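Local coordinates for protein CpuTA1 (Curtobacterium pusillum, PDB 5K3W) that binds pyridoxal-5'-phosphate and belongs to the class IV aminotransferase family, at residues A[158-163]-A[226-231]; A[202-207]-A[252-257]; A[213-218]-A[261-266]; A[219-224]-A[248-253]. All coordinates share one frame; numbering follows the deposited sequence.

Interaction 1. Residues A[158-163]-A[226-231]. With PLP (pyridoxal-5'-phosphate), chain C.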
# COMPACT_ATOMS: atom_id res chain seq x y z
N TYR A 158 15.47 0.80 0.01
CA TYR A 158 15.75 -0.12 1.10
C TYR A 158 17.12 -0.77 0.92
O TYR A 158 17.58 -1.00 -0.20
CB TYR A 158 14.69 -1.22 1.19
CG TYR A 158 13.33 -0.75 1.63
CD1 TYR A 158 13.19 0.28 2.55
CD2 TYR A 158 12.17 -1.34 1.14
CE1 TYR A 158 11.95 0.71 2.98
CE2 TYR A 158 10.92 -0.92 1.56
CZ TYR A 158 10.81 0.11 2.48
OH TYR A 158 9.58 0.54 2.90
N ARG A 159 17.78 -1.04 2.04
CA ARG A 159 18.94 -1.92 2.01
C ARG A 159 18.50 -3.33 1.65
O ARG A 159 17.39 -3.77 1.99
CB ARG A 159 19.64 -1.91 3.37
CG ARG A 159 20.49 -0.69 3.65
CD ARG A 159 21.12 -0.74 5.04
NE ARG A 159 21.85 -1.98 5.27
CZ ARG A 159 23.07 -2.23 4.81
NH1 ARG A 159 23.66 -3.39 5.06
NH2 ARG A 159 23.69 -1.33 4.07
N HIS A 160 19.38 -4.06 0.96
CA HIS A 160 19.04 -5.43 0.59
C HIS A 160 18.62 -6.26 1.79
O HIS A 160 17.95 -7.28 1.62
CB HIS A 160 20.24 -6.09 -0.12
CG HIS A 160 21.29 -6.56 0.82
ND1 HIS A 160 22.16 -5.70 1.46
CD2 HIS A 160 21.59 -7.81 1.27
CE1 HIS A 160 22.97 -6.40 2.25
NE2 HIS A 160 22.64 -7.68 2.15
N ASP A 161 18.98 -5.85 3.01
CA ASP A 161 18.77 -6.68 4.20
C ASP A 161 17.62 -6.20 5.09
O ASP A 161 17.55 -6.60 6.25
CB ASP A 161 20.07 -6.77 5.00
CG ASP A 161 20.58 -5.40 5.46
OD1 ASP A 161 19.85 -4.39 5.34
OD2 ASP A 161 21.73 -5.32 5.94
N VAL A 162 16.72 -5.35 4.58
CA VAL A 162 15.68 -4.81 5.46
C VAL A 162 14.79 -5.91 6.02
O VAL A 162 14.22 -5.75 7.11
CB VAL A 162 14.83 -3.74 4.74
CG1 VAL A 162 15.62 -2.44 4.58
CG2 VAL A 162 14.34 -4.25 3.40
N ALA A 163 14.64 -7.03 5.30
CA ALA A 163 13.77 -8.10 5.78
C ALA A 163 14.32 -8.72 7.06
O ALA A 163 13.55 -9.24 7.87
CB ALA A 163 13.57 -9.16 4.70
N THR A 226 16.20 -14.69 -2.51
CA THR A 226 14.88 -14.19 -2.15
C THR A 226 14.71 -13.86 -0.67
O THR A 226 13.59 -13.60 -0.22
CB THR A 226 13.80 -15.19 -2.59
OG1 THR A 226 13.88 -16.37 -1.78
CG2 THR A 226 13.99 -15.58 -4.04
N ASP A 227 15.79 -13.85 0.10
CA ASP A 227 15.76 -13.21 1.41
C ASP A 227 16.13 -11.73 1.35
O ASP A 227 16.19 -11.08 2.39
CB ASP A 227 16.69 -13.94 2.37
CG ASP A 227 18.13 -13.93 1.90
OD1 ASP A 227 18.38 -13.59 0.73
OD2 ASP A 227 19.01 -14.29 2.71
N GLN A 228 16.36 -11.18 0.16
CA GLN A 228 16.69 -9.77 0.01
C GLN A 228 15.45 -8.88 0.04
O GLN A 228 15.42 -7.82 -0.59
CB GLN A 228 17.48 -9.54 -1.28
CG GLN A 228 18.91 -10.06 -1.23
CD GLN A 228 19.58 -10.05 -2.60
OE1 GLN A 228 20.36 -9.15 -2.92
NE2 GLN A 228 19.29 -11.06 -3.40
N GLY A 229 14.41 -9.29 0.76
CA GLY A 229 13.21 -8.48 0.83
C GLY A 229 12.45 -8.42 -0.48
O GLY A 229 11.94 -7.35 -0.84
N ILE A 230 12.36 -9.55 -1.19
CA ILE A 230 11.69 -9.67 -2.48
C ILE A 230 10.82 -10.92 -2.43
O ILE A 230 10.95 -11.76 -1.53
CB ILE A 230 12.70 -9.78 -3.64
CG1 ILE A 230 13.41 -11.14 -3.58
CG2 ILE A 230 13.71 -8.65 -3.59
CD1 ILE A 230 14.35 -11.41 -4.73
N LEU A 231 9.97 -11.06 -3.44
CA LEU A 231 9.14 -12.25 -3.56
C LEU A 231 9.95 -13.41 -4.14
O LEU A 231 10.81 -13.21 -5.00
CB LEU A 231 7.92 -11.99 -4.45
CG LEU A 231 6.66 -11.43 -3.80
CD1 LEU A 231 6.89 -10.13 -3.09
CD2 LEU A 231 5.63 -11.24 -4.87
N1 PLP C . 7.77 -9.40 -7.51
C2 PLP C . 6.60 -8.81 -7.13
C2A PLP C . 6.61 -7.55 -6.29
C3 PLP C . 5.40 -9.38 -7.50
O3 PLP C . 4.22 -8.76 -7.07
C4 PLP C . 5.39 -10.54 -8.24
C4A PLP C . 4.12 -11.20 -8.70
C5 PLP C . 6.55 -11.13 -8.63
C6 PLP C . 7.75 -10.55 -8.25
C5A PLP C . 6.52 -12.40 -9.47
O4P PLP C . 5.82 -13.46 -8.85
P PLP C . 5.07 -14.56 -9.72
O1P PLP C . 5.99 -15.14 -10.76
O2P PLP C . 3.84 -13.98 -10.38
O3P PLP C . 4.64 -15.69 -8.82
O HOH W 1 15.51 -4.95 -0.19

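Interaction 2. Residues A[202-207]-A[252-257]. With PLP (pyridoxal-5'-phosphate), chain C.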
# COMPACT_ATOMS: atom_id res chain seq x y z
N ASP A 202 22.07 -0.17 -1.08
CA ASP A 202 23.46 -0.60 -1.07
C ASP A 202 23.88 -1.21 -2.40
O ASP A 202 24.97 -1.79 -2.48
CB ASP A 202 23.72 -1.60 0.07
CG ASP A 202 22.52 -2.50 0.38
OD1 ASP A 202 21.54 -2.52 -0.40
OD2 ASP A 202 22.57 -3.21 1.40
N GLY A 203 23.05 -1.09 -3.43
CA GLY A 203 23.45 -1.38 -4.79
C GLY A 203 23.19 -2.78 -5.30
O GLY A 203 23.86 -3.21 -6.24
N TYR A 204 22.22 -3.51 -4.73
CA TYR A 204 21.93 -4.87 -5.17
C TYR A 204 20.65 -4.91 -6.01
O TYR A 204 19.62 -4.36 -5.61
CB TYR A 204 21.80 -5.82 -3.99
CG TYR A 204 23.12 -6.09 -3.32
CD1 TYR A 204 24.06 -6.95 -3.89
CD2 TYR A 204 23.45 -5.46 -2.12
CE1 TYR A 204 25.28 -7.18 -3.28
CE2 TYR A 204 24.66 -5.70 -1.50
CZ TYR A 204 25.57 -6.55 -2.08
OH TYR A 204 26.77 -6.77 -1.46
N ALA A 205 20.74 -5.57 -7.16
CA ALA A 205 19.56 -5.85 -7.96
C ALA A 205 18.56 -6.62 -7.12
O ALA A 205 18.92 -7.59 -6.46
CB ALA A 205 19.94 -6.65 -9.21
N LEU A 206 17.30 -6.16 -7.13
CA LEU A 206 16.27 -6.78 -6.31
C LEU A 206 15.24 -7.52 -7.14
O LEU A 206 15.29 -8.74 -7.26
CB LEU A 206 15.57 -5.73 -5.44
CG LEU A 206 16.41 -5.06 -4.34
CD1 LEU A 206 15.55 -4.06 -3.60
CD2 LEU A 206 17.00 -6.09 -3.36
N GLU A 207 14.28 -6.79 -7.70
CA GLU A 207 13.15 -7.38 -8.42
C GLU A 207 12.46 -6.25 -9.17
O GLU A 207 12.84 -5.08 -9.07
CB GLU A 207 12.18 -8.09 -7.47
CG GLU A 207 11.19 -7.17 -6.73
CD GLU A 207 10.46 -7.89 -5.57
OE1 GLU A 207 10.16 -9.10 -5.72
OE2 GLU A 207 10.21 -7.26 -4.51
N TYR A 252 21.00 -18.91 -7.14
CA TYR A 252 20.50 -17.81 -6.33
C TYR A 252 21.68 -17.12 -5.67
O TYR A 252 22.57 -17.79 -5.13
CB TYR A 252 19.53 -18.30 -5.25
CG TYR A 252 18.29 -18.97 -5.79
CD1 TYR A 252 18.29 -20.32 -6.09
CD2 TYR A 252 17.11 -18.25 -6.01
CE1 TYR A 252 17.16 -20.94 -6.59
CE2 TYR A 252 15.98 -18.86 -6.50
CZ TYR A 252 16.01 -20.21 -6.79
OH TYR A 252 14.89 -20.85 -7.27
N ARG A 253 21.69 -15.79 -5.69
CA ARG A 253 22.79 -15.07 -5.08
C ARG A 253 22.47 -13.58 -5.05
O ARG A 253 21.45 -13.13 -5.59
CB ARG A 253 24.09 -15.33 -5.84
CG ARG A 253 23.99 -14.95 -7.28
CD ARG A 253 25.18 -14.12 -7.71
NE ARG A 253 26.42 -14.88 -7.65
CZ ARG A 253 27.50 -14.58 -8.36
NH1 ARG A 253 27.48 -13.52 -9.16
NH2 ARG A 253 28.59 -15.33 -8.26
N ARG A 254 23.35 -12.84 -4.40
CA ARG A 254 23.32 -11.39 -4.48
C ARG A 254 23.97 -10.94 -5.78
O ARG A 254 25.07 -11.37 -6.12
CB ARG A 254 24.04 -10.76 -3.30
CG ARG A 254 23.43 -11.16 -2.01
CD ARG A 254 23.78 -10.21 -0.88
NE ARG A 254 23.30 -10.83 0.35
CZ ARG A 254 23.88 -11.88 0.92
NH1 ARG A 254 24.98 -12.39 0.37
NH2 ARG A 254 23.38 -12.40 2.03
N ILE A 255 23.27 -10.08 -6.50
CA ILE A 255 23.69 -9.59 -7.80
C ILE A 255 23.76 -8.07 -7.69
O ILE A 255 22.73 -7.40 -7.62
CB ILE A 255 22.72 -10.04 -8.89
CG1 ILE A 255 22.58 -11.57 -8.85
CG2 ILE A 255 23.15 -9.52 -10.26
CD1 ILE A 255 21.59 -12.14 -9.83
N SER A 256 24.97 -7.54 -7.64
CA SER A 256 25.11 -6.09 -7.61
C SER A 256 24.55 -5.48 -8.90
O SER A 256 24.54 -6.12 -9.96
CB SER A 256 26.58 -5.69 -7.44
OG SER A 256 27.27 -5.84 -8.67
N ALA A 257 24.08 -4.24 -8.81
CA ALA A 257 23.64 -3.53 -10.01
C ALA A 257 24.72 -3.52 -11.08
O ALA A 257 24.41 -3.51 -12.28
CB ALA A 257 23.22 -2.10 -9.66
N1 PLP C . 7.77 -9.40 -7.51
C2 PLP C . 6.60 -8.81 -7.13
C2A PLP C . 6.61 -7.55 -6.29
C3 PLP C . 5.40 -9.38 -7.50
O3 PLP C . 4.22 -8.76 -7.07
C4 PLP C . 5.39 -10.54 -8.24
C4A PLP C . 4.12 -11.20 -8.70
C5 PLP C . 6.55 -11.13 -8.63
C6 PLP C . 7.75 -10.55 -8.25
C5A PLP C . 6.52 -12.40 -9.47
O4P PLP C . 5.82 -13.46 -8.85
P PLP C . 5.07 -14.56 -9.72
O1P PLP C . 5.99 -15.14 -10.76
O2P PLP C . 3.84 -13.98 -10.38
O3P PLP C . 4.64 -15.69 -8.82
O HOH W 2 20.56 -9.09 -5.43

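Interaction 3. Residues A[213-218]-A[261-266]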
# COMPACT_ATOMS: atom_id res chain seq x y z
N VAL A 213 13.66 -11.00 -11.67
CA VAL A 213 14.70 -10.74 -12.65
C VAL A 213 15.50 -12.01 -12.88
O VAL A 213 15.98 -12.62 -11.91
CB VAL A 213 15.62 -9.60 -12.17
CG1 VAL A 213 16.60 -9.21 -13.26
CG2 VAL A 213 14.79 -8.43 -11.75
N ILE A 214 15.69 -12.38 -14.14
CA ILE A 214 16.51 -13.52 -14.53
C ILE A 214 17.73 -13.01 -15.29
O ILE A 214 17.60 -12.22 -16.24
CB ILE A 214 15.73 -14.53 -15.39
CG1 ILE A 214 14.45 -14.98 -14.67
CG2 ILE A 214 16.61 -15.75 -15.67
CD1 ILE A 214 14.72 -15.67 -13.38
N VAL A 215 18.91 -13.46 -14.88
CA VAL A 215 20.17 -12.98 -15.44
C VAL A 215 20.92 -14.16 -16.06
O VAL A 215 21.16 -15.17 -15.39
CB VAL A 215 21.05 -12.31 -14.37
CG1 VAL A 215 22.41 -11.98 -14.95
CG2 VAL A 215 20.38 -11.05 -13.84
N LEU A 216 21.27 -14.02 -17.33
CA LEU A 216 22.18 -14.96 -17.99
C LEU A 216 23.55 -14.32 -18.12
O LEU A 216 23.68 -13.24 -18.71
CB LEU A 216 21.65 -15.37 -19.35
CG LEU A 216 22.70 -16.10 -20.19
CD1 LEU A 216 23.18 -17.36 -19.48
CD2 LEU A 216 22.16 -16.42 -21.59
N ALA A 217 24.57 -14.98 -17.56
CA ALA A 217 25.96 -14.53 -17.72
C ALA A 217 26.90 -15.72 -17.59
O ALA A 217 26.87 -16.44 -16.58
CB ALA A 217 26.32 -13.44 -16.70
N ASP A 218 27.75 -15.91 -18.61
CA ASP A 218 28.78 -16.95 -18.59
C ASP A 218 28.14 -18.33 -18.49
O ASP A 218 28.54 -19.17 -17.68
CB ASP A 218 29.78 -16.74 -17.45
CG ASP A 218 30.45 -15.37 -17.50
OD1 ASP A 218 30.81 -14.91 -18.61
OD2 ASP A 218 30.61 -14.75 -16.42
N ARG A 261 24.47 -5.00 -15.24
CA ARG A 261 24.82 -4.35 -16.50
C ARG A 261 25.63 -5.26 -17.40
O ARG A 261 25.50 -5.18 -18.63
CB ARG A 261 25.63 -3.08 -16.25
CG ARG A 261 25.14 -2.24 -15.11
CD ARG A 261 24.16 -1.19 -15.60
NE ARG A 261 23.60 -0.43 -14.49
CZ ARG A 261 22.56 0.39 -14.61
NH1 ARG A 261 21.97 0.54 -15.79
NH2 ARG A 261 22.11 1.05 -13.55
N ASP A 262 26.50 -6.08 -16.83
CA ASP A 262 27.40 -6.94 -17.59
C ASP A 262 26.76 -8.25 -18.02
O ASP A 262 27.46 -9.11 -18.55
CB ASP A 262 28.67 -7.23 -16.79
CG ASP A 262 29.40 -5.97 -16.35
OD1 ASP A 262 29.38 -4.97 -17.11
OD2 ASP A 262 29.98 -5.98 -15.25
N ALA A 263 25.47 -8.42 -17.80
CA ALA A 263 24.81 -9.67 -18.13
C ALA A 263 24.70 -9.85 -19.64
O ALA A 263 24.66 -8.88 -20.40
CB ALA A 263 23.43 -9.73 -17.49
N GLU A 264 24.64 -11.10 -20.08
CA GLU A 264 24.49 -11.36 -21.50
C GLU A 264 23.05 -11.22 -21.95
O GLU A 264 22.78 -10.75 -23.06
CB GLU A 264 25.02 -12.75 -21.86
CG GLU A 264 26.51 -12.77 -22.06
CD GLU A 264 27.14 -14.04 -21.55
OE1 GLU A 264 26.54 -15.13 -21.72
OE2 GLU A 264 28.24 -13.95 -20.96
N ALA A 265 22.10 -11.64 -21.12
CA ALA A 265 20.68 -11.45 -21.41
C ALA A 265 19.94 -11.31 -20.09
O ALA A 265 20.43 -11.74 -19.04
CB ALA A 265 20.10 -12.60 -22.24
N LEU A 266 18.76 -10.68 -20.16
CA LEU A 266 17.92 -10.44 -18.99
C LEU A 266 16.47 -10.71 -19.33
O LEU A 266 16.01 -10.42 -20.44
CB LEU A 266 18.04 -9.00 -18.48
CG LEU A 266 19.42 -8.50 -18.11
CD1 LEU A 266 19.35 -7.01 -17.87
CD2 LEU A 266 19.91 -9.21 -16.85

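Interaction 4. Residues A[219-224]-A[248-253]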
# COMPACT_ATOMS: atom_id res chain seq x y z
N GLY A 219 27.12 -18.56 -19.31
CA GLY A 219 26.44 -19.83 -19.31
C GLY A 219 25.70 -20.16 -18.03
O GLY A 219 25.15 -21.26 -17.91
N VAL A 220 25.65 -19.24 -17.06
CA VAL A 220 24.95 -19.47 -15.80
C VAL A 220 23.71 -18.59 -15.74
O VAL A 220 23.73 -17.42 -16.13
CB VAL A 220 25.87 -19.20 -14.59
CG1 VAL A 220 25.11 -19.46 -13.31
CG2 VAL A 220 27.09 -20.08 -14.66
N VAL A 221 22.61 -19.17 -15.26
CA VAL A 221 21.34 -18.47 -15.12
C VAL A 221 21.15 -18.19 -13.64
O VAL A 221 21.11 -19.12 -12.84
CB VAL A 221 20.18 -19.28 -15.71
CG1 VAL A 221 18.84 -18.65 -15.36
CG2 VAL A 221 20.34 -19.40 -17.22
N ARG A 222 21.07 -16.90 -13.29
CA ARG A 222 21.01 -16.44 -11.91
C ARG A 222 19.77 -15.59 -11.67
O ARG A 222 19.17 -15.05 -12.61
CB ARG A 222 22.24 -15.60 -11.55
CG ARG A 222 23.57 -16.17 -11.93
CD ARG A 222 24.64 -15.18 -11.55
NE ARG A 222 25.86 -15.84 -11.09
CZ ARG A 222 26.96 -15.95 -11.83
NH1 ARG A 222 27.00 -15.45 -13.06
NH2 ARG A 222 28.02 -16.57 -11.32
N THR A 223 19.42 -15.44 -10.39
CA THR A 223 18.29 -14.64 -9.95
C THR A 223 18.65 -14.12 -8.56
O THR A 223 19.32 -14.84 -7.81
CB THR A 223 16.98 -15.44 -9.89
OG1 THR A 223 15.86 -14.55 -10.00
CG2 THR A 223 16.84 -16.21 -8.56
N PRO A 224 18.25 -12.90 -8.20
CA PRO A 224 18.53 -12.41 -6.85
C PRO A 224 17.95 -13.35 -5.80
O PRO A 224 16.78 -13.74 -5.88
CB PRO A 224 17.85 -11.03 -6.81
CG PRO A 224 17.75 -10.59 -8.24
CD PRO A 224 17.57 -11.89 -9.04
N TYR A 248 21.77 -25.73 -18.29
CA TYR A 248 22.34 -24.54 -17.68
C TYR A 248 22.47 -24.72 -16.17
O TYR A 248 21.53 -25.20 -15.53
CB TYR A 248 21.48 -23.31 -17.94
CG TYR A 248 21.38 -22.90 -19.38
CD1 TYR A 248 20.55 -23.59 -20.26
CD2 TYR A 248 22.07 -21.78 -19.85
CE1 TYR A 248 20.43 -23.20 -21.58
CE2 TYR A 248 21.95 -21.39 -21.17
CZ TYR A 248 21.14 -22.09 -22.03
OH TYR A 248 21.03 -21.69 -23.33
N PRO A 249 23.58 -24.34 -15.58
CA PRO A 249 23.61 -24.15 -14.12
C PRO A 249 22.77 -22.94 -13.72
O PRO A 249 22.77 -21.91 -14.40
CB PRO A 249 25.09 -23.93 -13.80
CG PRO A 249 25.84 -24.22 -15.08
CD PRO A 249 24.87 -24.03 -16.21
N THR A 250 22.05 -23.08 -12.61
CA THR A 250 21.24 -22.01 -12.06
C THR A 250 21.74 -21.65 -10.67
O THR A 250 22.32 -22.49 -9.97
CB THR A 250 19.77 -22.41 -11.98
OG1 THR A 250 19.68 -23.65 -11.28
CG2 THR A 250 19.17 -22.57 -13.38
N GLU A 251 21.49 -20.42 -10.25
CA GLU A 251 22.11 -19.93 -9.03
C GLU A 251 21.29 -18.79 -8.44
O GLU A 251 20.91 -17.86 -9.15
CB GLU A 251 23.54 -19.45 -9.32
CG GLU A 251 24.37 -19.15 -8.10
CD GLU A 251 25.76 -18.64 -8.47
OE1 GLU A 251 26.24 -18.96 -9.58
OE2 GLU A 251 26.35 -17.91 -7.64
N TYR A 252 21.00 -18.91 -7.14
CA TYR A 252 20.50 -17.81 -6.33
C TYR A 252 21.68 -17.12 -5.67
O TYR A 252 22.57 -17.79 -5.13
CB TYR A 252 19.53 -18.30 -5.25
CG TYR A 252 18.29 -18.97 -5.79
CD1 TYR A 252 18.29 -20.32 -6.09
CD2 TYR A 252 17.11 -18.25 -6.01
CE1 TYR A 252 17.16 -20.94 -6.59
CE2 TYR A 252 15.98 -18.86 -6.50
CZ TYR A 252 16.01 -20.21 -6.79
OH TYR A 252 14.89 -20.85 -7.27
N ARG A 253 21.69 -15.79 -5.69
CA ARG A 253 22.79 -15.07 -5.08
C ARG A 253 22.47 -13.58 -5.05
O ARG A 253 21.45 -13.13 -5.59
CB ARG A 253 24.09 -15.33 -5.84
CG ARG A 253 23.99 -14.95 -7.28
CD ARG A 253 25.18 -14.12 -7.71
NE ARG A 253 26.42 -14.88 -7.65
CZ ARG A 253 27.50 -14.58 -8.36
NH1 ARG A 253 27.48 -13.52 -9.16
NH2 ARG A 253 28.59 -15.33 -8.26

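Interaction 1. Residues A[158-163]-A[226-231]
Asp161 OD2 is gripped by two N-H groups of Arg159. The stronger bond is a salt bridge from Arg159 NH1 to Asp161 OD2, 2.9 Å. It reaches the oxygen from above the carboxylate plane. The bond from Arg159 NE is weak. This ion pair lies within 158-163, beside the contact.

Across the contact the backbone does most of the work. His160 O sits 3.2 Å from Gln228 CA in a CA-H...O contact. A water links the two segments by donating to Arg159 O at 3.1 Å and to Gln228 O at 2.9 Å. The Gln228 chain is extended beyond CG, and its CG meets the edge of the His160 ring. The ring's ND1 bonds Asp202, while Gln228 NE2 bonds the carbonyl of Gln225. Ala163 CB packs at 3.9 Å on Gly229 CA. Gly229 has positive phi (68°), which favours glycine. Further on, Leu231 CD2 touches PLP C3 at 3.2 Å, so Leu231 lines the pyridoxal-5'-phosphate pocket.

Tyr158 stacks on Tyr158 of the second subunit. The contact sets the type I turn Arg159-Val162, which leads into helix 162-165, against the loop between strand 220-224 and helix 234-245.

Interaction 2. Residues A[202-207]-A[252-257]
The two backbones meet in a single beta bridge, Tyr204 with Ser256, held by two hydrogen bonds. Ala257 N donates almost straight to Gly203 O, 2.8 Å at 172°, in the carbonyl plane. Ala205 N gives a more bent bond to Ile255 O, 2.7 Å, nearly along the C=O axis. A water adds a third link: it donates to Ala205 O and accepts from Ile255 N.

Tyr204 has CG anti to its carbonyl carbon. This sets the ring obliquely across Arg254, whose chain is extended from CG to NE. Tyr204 CE1 touches Arg254 CB at 3.8 Å, and Arg254 CD lies over one ring face near the rim. The ring and guanidinium planes are 65° apart, so the groups cross rather than stack flat. Ala205 CB points toward 252-257 and reaches Ile255 O at 3.3 Å. Gly203 adopts backbone angles that call for glycine. Ser256 is the N-cap of helix 257-261, and its OG bonds Glu259 N.

At the far end of the loop, Glu207 OE1 lies 3.0 Å from PLP N1 and also accepts from Leu231 N. A carboxylate so close would be expected to favour a protonated pyridine nitrogen. The contact itself is mostly backbone bonding, which ties the loop carrying Glu207 to the start of helix 257-261.

Interaction 3. Residues A[213-218]-A[261-266]
Val215, Leu266 and Ala263 form the apolar centre. Val215 CG1 is anti to the backbone N and touches Ala263 CB at 3.5 Å. Its other branch, Val215 CG2, meets Leu266 CD2 at 3.6 Å. The Val215 and Leu266 side chains run together on one face. Leu216 and Ala265 share the other face of the sheet, with their CB atoms 4.3 Å apart.

The strands are antiparallel. Val215 and Leu266 are a non-hydrogen-bonded pair, and Leu216 and Ala265 a hydrogen-bonded one. Leu216 N donates nearly straight to Ala265 O, 3.0 Å. Leu216 O takes two donors: Glu264 N at 2.7 Å, nearly along the C=O axis, and Ala265 N at 3.3 Å, on a lone pair. Two residues, Glu264 and Ala265, thus stand opposite the single Leu216, a classic beta bulge.

At the polar edge the Glu264 chain bends at chi2 (143°). This brings Glu264 OE2 within 3.1 Å of Asp218 N, a bond that meets the carboxylate from above its plane. Asp218 OD1 is only 3.6 Å from Glu264 OE2, a like-charge approach. The contact joins strand 212-217 to the start of strand 265-270, with Leu260 of helix 257-261 packed on Val213 and Val215.

Interaction 4. Residues A[219-224]-A[248-253]
Arg222, Arg253 and Val221 bury the most surface here. The guanidinium of Arg222 lies flat on that of Arg253, with centres 3.8 Å apart and planes at 28°. Arg222 NE sits over the centre of the Arg253 group. Val220 CG1 covers the opposite face of the Arg222 guanidinium. Arg253 reaches this place by bending at chi2 and chi3. Glu251 runs alongside Arg222 and serves both arginines. Its OE1 forms a salt bridge with Arg222 NH2 at 3.5 Å, and its OE2 one with Arg253 NE at 3.0 Å. Arg253 NH1 has a further salt bridge to Glu259.

Val221 faces the other side of the sheet. Its N donates to Pro249 O at 2.9 Å, almost perfectly straight (178°). Its CG2 packs on Tyr248 CD2 at 3.9 Å. Thr223 CG2 lies 3.3 Å from Tyr252 CD2, and Thr223 N bonds Glu251 O at 3.1 Å. These parallel strands, 220-224 and 250-253, belong to a beta-alpha-beta unit whose crossover helix is 234-245. Phe243 and Phe240 of that helix pack on Val221 and Thr223.

Two like charges are thus stacked on one face, and the carboxylates of Glu251 and Glu259 probably offset their repulsion.

How the interactions relate
Interactions 3 and 4 build one mixed sheet, and Val215 O to Arg222 N bonds their adjoining strands. Interaction 2 continues from the same strand 250-253 as interaction 4, and its Ile255 packs on Thr223 and Pro224. Interaction 1 is the surface contact and buries the least area; the other three are partly buried, and interaction 4 buries the most. Their chemistry differs accordingly. Interaction 1 relies on a water and backbone packing, interaction 2 on bonds round a single bridge, interaction 3 on antiparallel pairing with a bulge, and interaction 4 on parallel pairing with a charged network. Interactions 1 and 2 both touch PLP and meet through His160 and Asp202.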